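Local coordinates for vacuolar aminopeptidase 1 (Saccharomyces cerevisiae, PDB 5JGF), which removes amino acids from the N-terminus of peptides and proteins as a zinc-dependent vacuolar enzyme, and serves as major cargo of the cytoplasm-to-vacuole targeting pathway, at residues A33-K38 and A273-A278; N69-I74 and E314-R319. All coordinates share one frame; numbering follows the deposited sequence.

In the fold
Contacts 1 and 2 belong to opposite faces of one mixed beta sheet, and strand 69-76 joins them. Their centres lie 15 Å apart. Leu36 CD1 and Leu274 CD2, from the two helices of contact 1, each come to 3.8 Å from Ala72 CB. Ile74 CD1 adds a contact of 3.7 Å to Ala278 CB. On the other face of the strand, Ser71 and Phe73 meet helix 312-324 in contact 2. Both contacts lie away from the zinc site. Helix 261-278 carries Asp262, which binds both zinc ions, near its start, while 273-278 is its last part.

Contact 1. Residues A33-K38 and A273-A278; sequences AELLDK and ALICYA
Ile275 reaches across from helix 261-278 to Leu35 and Leu36 of helix 25-38. Its CB points toward the facing helix but makes no close contact there itself. One bond further out, CG1 lies 4.3 Å from Leu35 CG, a loose apolar contact at the branch point of the leucine. The chain then turns at the tip. With chi2 at 55°, CD1 is folded back beside CA instead of extended, and this swings the methyl away from Leu35 and toward Leu36. There CD1 meets Leu36 CD2 at 3.5 Å, the tightest approach between the two segments.

Leu36 comes to this meeting indirectly. Its CB does not aim at the partner helix. Its CG lies beside the backbone N and anti to the carbonyl carbon (chi1 -71°), and the CD2 branch then extends to Ile275. The leucine and isoleucine tips meet at a slant. The contact is purely apolar and small, about 140 Å² in all. The backbones stay well apart, with 7.5 Å between Leu36 CA and Ile275 CA.

Around this pair, Leu36 also packs on Phe41 and on Tyr62 of strand 58-65. Leu274 faces Phe460 of helix 448-468. Two helices thus lie side by side over strands 58-65 and 69-76, as in the helical layer of the alpha/beta/alpha sandwich of the M18 zinc aminopeptidases.

Contact 2. Residues N69-I74 and E314-R319; sequences NLSAFI and ESVVER
Ser71 OG forms a hydrogen bond with Thr293 OG1 of the neighbouring strand 289-295, and on the helix side it touches Val316. With OG anti to the backbone N (chi1 -179°), the hydroxyl reaches Val316 CG2, which lies 3.5 Å from OG and 3.7 Å from Ser71 CB. This is van der Waals packing against a buried hydroxyl whose polar need is met within the sheet.

The other methyl of Val316 works on Phe73. CG1 sits over one face of the ring in a CH-pi contact, 3.6 Å from the centroid and 19° off the ring normal. It is displaced toward the rim, and the nearest ring atom, Phe73 CD2, is 3.4 Å from it. Val316 therefore straddles two residues of the strand, one methyl for each. The phenyl CG lies between the backbone N and the carbonyl carbon (chi1 56°), which stands the ring up from the strand with one face turned to the Val316 methyl. With an alanine in place of Phe73, CG1 would probably lose the flat face it rests on, and a gap would open between strand and helix.

Phe73 also packs on Trp50, Phe289 and Thr291. Further along the helix, Arg319 makes a cation-pi contact with Trp50, and Glu318 OE1 is hydrogen-bonded to His332 of a neighbouring subunit. Helix 312-324 thus lies between the central sheet and a subunit interface of the dodecamer. This is helix-on-sheet packing, as in one helical layer of the alpha/beta/alpha sandwich of the M18 peptidases.

Contact 1. Residues A33-K38 and A273-A278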
loop_
_atom_site.group_PDB
_atom_site.type_symbol
_atom_site.label_atom_id
_atom_site.label_comp_id
_atom_site.label_asym_id
_atom_site.label_seq_id
_atom_site.Cartn_x
_atom_site.Cartn_y
_atom_site.Cartn_z
ATOM N N ALA D 33 15.499 -32.396 -46.703
ATOM C CA ALA D 33 15.930 -33.738 -47.075
ATOM C C ALA D 33 15.677 -33.938 -48.557
ATOM O O ALA D 33 16.507 -34.497 -49.276
ATOM C CB ALA D 33 15.158 -34.782 -46.272
ATOM N N GLU D 34 14.518 -33.475 -49.008
ATOM C CA GLU D 34 14.135 -33.595 -50.407
ATOM C C GLU D 34 15.063 -32.779 -51.293
ATOM O O GLU D 34 15.451 -33.223 -52.379
ATOM C CB GLU D 34 12.698 -33.122 -50.576
ATOM C CG GLU D 34 12.109 -33.399 -51.938
ATOM C CD GLU D 34 10.616 -33.092 -51.974
ATOM O OE1 GLU D 34 10.063 -32.785 -53.047
ATOM O OE2 GLU D 34 9.974 -33.146 -50.911
ATOM N N LEU D 35 15.420 -31.588 -50.821
ATOM C CA LEU D 35 16.318 -30.700 -51.553
ATOM C C LEU D 35 17.707 -31.324 -51.644
ATOM O O LEU D 35 18.365 -31.262 -52.688
ATOM C CB LEU D 35 16.411 -29.349 -50.836
ATOM C CG LEU D 35 17.300 -28.288 -51.490
ATOM C CD1 LEU D 35 16.714 -27.912 -52.846
ATOM C CD2 LEU D 35 17.395 -27.060 -50.586
ATOM N N LEU D 36 18.150 -31.916 -50.540
ATOM C CA LEU D 36 19.455 -32.566 -50.496
ATOM C C LEU D 36 19.482 -33.776 -51.430
ATOM O O LEU D 36 20.481 -34.012 -52.114
ATOM C CB LEU D 36 19.784 -32.993 -49.062
ATOM C CG LEU D 36 20.087 -31.826 -48.115
ATOM C CD1 LEU D 36 19.953 -32.283 -46.670
ATOM C CD2 LEU D 36 21.486 -31.291 -48.392
ATOM N N ASP D 37 18.390 -34.540 -51.454
ATOM C CA ASP D 37 18.305 -35.707 -52.334
ATOM C C ASP D 37 18.492 -35.242 -53.773
ATOM O O ASP D 37 19.278 -35.809 -54.530
ATOM C CB ASP D 37 16.938 -36.393 -52.236
ATOM C CG ASP D 37 16.736 -37.137 -50.934
ATOM O OD1 ASP D 37 17.733 -37.508 -50.280
ATOM O OD2 ASP D 37 15.563 -37.371 -50.575
ATOM N N LYS D 38 17.751 -34.203 -54.141
ATOM C CA LYS D 38 17.813 -33.649 -55.483
ATOM C C LYS D 38 19.217 -33.189 -55.856
ATOM O O LYS D 38 19.600 -33.229 -57.025
ATOM C CB LYS D 38 16.831 -32.479 -55.610
ATOM C CG LYS D 38 17.042 -31.638 -56.856
ATOM C CD LYS D 38 15.947 -30.607 -57.045
ATOM C CE LYS D 38 16.252 -29.731 -58.251
ATOM N NZ LYS D 38 15.020 -29.148 -58.846
ATOM N N ALA D 273 22.784 -21.907 -49.053
ATOM C CA ALA D 273 24.186 -21.575 -49.258
ATOM C C ALA D 273 25.000 -22.857 -49.412
ATOM O O ALA D 273 25.872 -22.949 -50.280
ATOM C CB ALA D 273 24.711 -20.759 -48.088
ATOM N N LEU D 274 24.714 -23.847 -48.570
ATOM C CA LEU D 274 25.429 -25.120 -48.627
ATOM C C LEU D 274 25.221 -25.800 -49.982
ATOM O O LEU D 274 26.166 -26.316 -50.578
ATOM C CB LEU D 274 24.948 -26.060 -47.516
ATOM C CG LEU D 274 25.620 -27.440 -47.525
ATOM C CD1 LEU D 274 27.073 -27.286 -47.108
ATOM C CD2 LEU D 274 24.897 -28.395 -46.587
ATOM N N ILE D 275 23.978 -25.802 -50.455
ATOM C CA ILE D 275 23.643 -26.418 -51.734
ATOM C C ILE D 275 24.319 -25.695 -52.896
ATOM O O ILE D 275 24.870 -26.337 -53.792
ATOM C CB ILE D 275 22.101 -26.462 -51.941
ATOM C CG1 ILE D 275 21.561 -27.826 -51.503
ATOM C CG2 ILE D 275 21.743 -26.219 -53.402
ATOM C CD1 ILE D 275 21.924 -28.214 -50.096
ATOM N N CYS D 276 24.277 -24.366 -52.883
ATOM C CA CYS D 276 24.910 -23.578 -53.936
ATOM C C CYS D 276 26.405 -23.852 -53.940
ATOM O O CYS D 276 27.025 -23.972 -54.996
ATOM C CB CYS D 276 24.677 -22.082 -53.710
ATOM S SG CYS D 276 22.981 -21.543 -53.983
ATOM N N TYR D 277 26.979 -23.942 -52.745
ATOM C CA TYR D 277 28.400 -24.204 -52.587
ATOM C C TYR D 277 28.755 -25.613 -53.050
ATOM O O TYR D 277 29.750 -25.817 -53.751
ATOM C CB TYR D 277 28.791 -24.008 -51.116
ATOM C CG TYR D 277 30.120 -24.615 -50.725
ATOM C CD1 TYR D 277 30.175 -25.817 -50.019
ATOM C CD2 TYR D 277 31.322 -23.987 -51.053
ATOM C CE1 TYR D 277 31.394 -26.379 -49.647
ATOM C CE2 TYR D 277 32.544 -24.540 -50.688
ATOM C CZ TYR D 277 32.573 -25.735 -49.986
ATOM O OH TYR D 277 33.781 -26.288 -49.627
ATOM N N ALA D 278 27.926 -26.577 -52.665
ATOM C CA ALA D 278 28.137 -27.977 -53.018
ATOM C C ALA D 278 28.157 -28.217 -54.526
ATOM O O ALA D 278 28.822 -29.140 -55.003
ATOM C CB ALA D 278 27.055 -28.838 -52.376
#

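Contact 2. Residues N69-I74 and E314-R319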
loop_
_atom_site.group_PDB
_atom_site.type_symbol
_atom_site.label_atom_id
_atom_site.label_comp_id
_atom_site.label_asym_id
_atom_site.label_seq_id
_atom_site.Cartn_x
_atom_site.Cartn_y
_atom_site.Cartn_z
ATOM N N ASN D 69 15.763 -33.212 -36.558
ATOM C CA ASN D 69 17.160 -32.830 -36.339
ATOM C C ASN D 69 17.913 -33.373 -37.559
ATOM O O ASN D 69 18.010 -34.586 -37.742
ATOM C CB ASN D 69 17.614 -33.507 -35.036
ATOM C CG ASN D 69 19.032 -33.149 -34.601
ATOM O OD1 ASN D 69 19.577 -33.812 -33.716
ATOM N ND2 ASN D 69 19.623 -32.114 -35.187
ATOM N N LEU D 70 18.428 -32.477 -38.397
ATOM C CA LEU D 70 19.120 -32.889 -39.615
ATOM C C LEU D 70 20.531 -32.337 -39.739
ATOM O O LEU D 70 20.807 -31.205 -39.347
ATOM C CB LEU D 70 18.291 -32.464 -40.836
ATOM C CG LEU D 70 18.809 -32.755 -42.255
ATOM C CD1 LEU D 70 17.636 -32.841 -43.209
ATOM C CD2 LEU D 70 19.780 -31.671 -42.699
ATOM N N SER D 71 21.428 -33.157 -40.278
ATOM C CA SER D 71 22.806 -32.741 -40.488
ATOM C C SER D 71 23.227 -33.124 -41.898
ATOM O O SER D 71 23.202 -34.300 -42.264
ATOM C CB SER D 71 23.743 -33.409 -39.483
ATOM O OG SER D 71 25.079 -32.974 -39.686
ATOM N N ALA D 72 23.583 -32.121 -42.691
ATOM C CA ALA D 72 24.029 -32.343 -44.060
ATOM C C ALA D 72 25.511 -32.024 -44.061
ATOM O O ALA D 72 25.935 -31.033 -43.462
ATOM C CB ALA D 72 23.292 -31.416 -45.014
ATOM N N PHE D 73 26.309 -32.859 -44.717
ATOM C CA PHE D 73 27.736 -32.605 -44.745
ATOM C C PHE D 73 28.432 -33.035 -46.027
ATOM O O PHE D 73 27.947 -33.895 -46.767
ATOM C CB PHE D 73 28.411 -33.250 -43.526
ATOM C CG PHE D 73 28.163 -34.733 -43.386
ATOM C CD1 PHE D 73 29.147 -35.653 -43.739
ATOM C CD2 PHE D 73 26.964 -35.207 -42.857
ATOM C CE1 PHE D 73 28.944 -37.026 -43.560
ATOM C CE2 PHE D 73 26.752 -36.575 -42.675
ATOM C CZ PHE D 73 27.745 -37.487 -43.026
ATOM N N ILE D 74 29.565 -32.393 -46.280
ATOM C CA ILE D 74 30.386 -32.655 -47.452
ATOM C C ILE D 74 31.777 -32.986 -46.927
ATOM O O ILE D 74 32.400 -32.169 -46.247
ATOM C CB ILE D 74 30.472 -31.413 -48.355
ATOM C CG1 ILE D 74 29.063 -30.900 -48.667
ATOM C CG2 ILE D 74 31.213 -31.756 -49.648
ATOM C CD1 ILE D 74 29.044 -29.570 -49.398
ATOM N N GLU D 314 28.560 -33.524 -33.344
ATOM C CA GLU D 314 29.717 -34.266 -32.865
ATOM C C GLU D 314 29.661 -35.709 -33.359
ATOM O O GLU D 314 30.686 -36.295 -33.715
ATOM C CB GLU D 314 29.766 -34.245 -31.329
ATOM C CG GLU D 314 29.887 -32.850 -30.699
ATOM C CD GLU D 314 28.538 -32.211 -30.375
ATOM O OE1 GLU D 314 27.787 -31.866 -31.306
ATOM O OE2 GLU D 314 28.229 -32.055 -29.175
ATOM N N SER D 315 28.461 -36.277 -33.376
ATOM C CA SER D 315 28.274 -37.650 -33.833
ATOM C C SER D 315 28.642 -37.796 -35.306
ATOM O O SER D 315 29.364 -38.718 -35.686
ATOM C CB SER D 315 26.822 -38.082 -33.628
ATOM O OG SER D 315 26.603 -39.371 -34.177
ATOM N N VAL D 316 28.132 -36.887 -36.127
ATOM C CA VAL D 316 28.401 -36.898 -37.559
ATOM C C VAL D 316 29.900 -36.838 -37.836
ATOM O O VAL D 316 30.420 -37.610 -38.643
ATOM C CB VAL D 316 27.705 -35.706 -38.262
ATOM C CG1 VAL D 316 28.247 -35.535 -39.680
ATOM C CG2 VAL D 316 26.201 -35.937 -38.298
ATOM N N VAL D 317 30.594 -35.927 -37.164
ATOM C CA VAL D 317 32.030 -35.783 -37.367
ATOM C C VAL D 317 32.817 -37.005 -36.893
ATOM O O VAL D 317 33.773 -37.420 -37.554
ATOM C CB VAL D 317 32.567 -34.513 -36.669
ATOM C CG1 VAL D 317 34.083 -34.451 -36.776
ATOM C CG2 VAL D 317 31.958 -33.276 -37.321
ATOM N N GLU D 318 32.424 -37.589 -35.763
ATOM C CA GLU D 318 33.126 -38.766 -35.265
ATOM C C GLU D 318 32.869 -39.986 -36.145
ATOM O O GLU D 318 33.809 -40.681 -36.535
ATOM C CB GLU D 318 32.725 -39.081 -33.818
ATOM C CG GLU D 318 33.219 -40.446 -33.336
ATOM C CD GLU D 318 33.193 -40.599 -31.824
ATOM O OE1 GLU D 318 32.323 -39.987 -31.170
ATOM O OE2 GLU D 318 34.038 -41.348 -31.290
ATOM N N ARG D 319 31.603 -40.241 -36.464
ATOM C CA ARG D 319 31.242 -41.387 -37.296
ATOM C C ARG D 319 31.854 -41.283 -38.690
ATOM O O ARG D 319 32.348 -42.272 -39.240
ATOM C CB ARG D 319 29.719 -41.496 -37.417
ATOM C CG ARG D 319 29.013 -41.685 -36.086
ATOM C CD ARG D 319 27.500 -41.731 -36.230
ATOM N NE ARG D 319 27.049 -42.926 -36.935
ATOM C CZ ARG D 319 25.850 -43.475 -36.777
ATOM N NH1 ARG D 319 24.975 -42.941 -35.933
ATOM N NH2 ARG D 319 25.525 -44.565 -37.460
#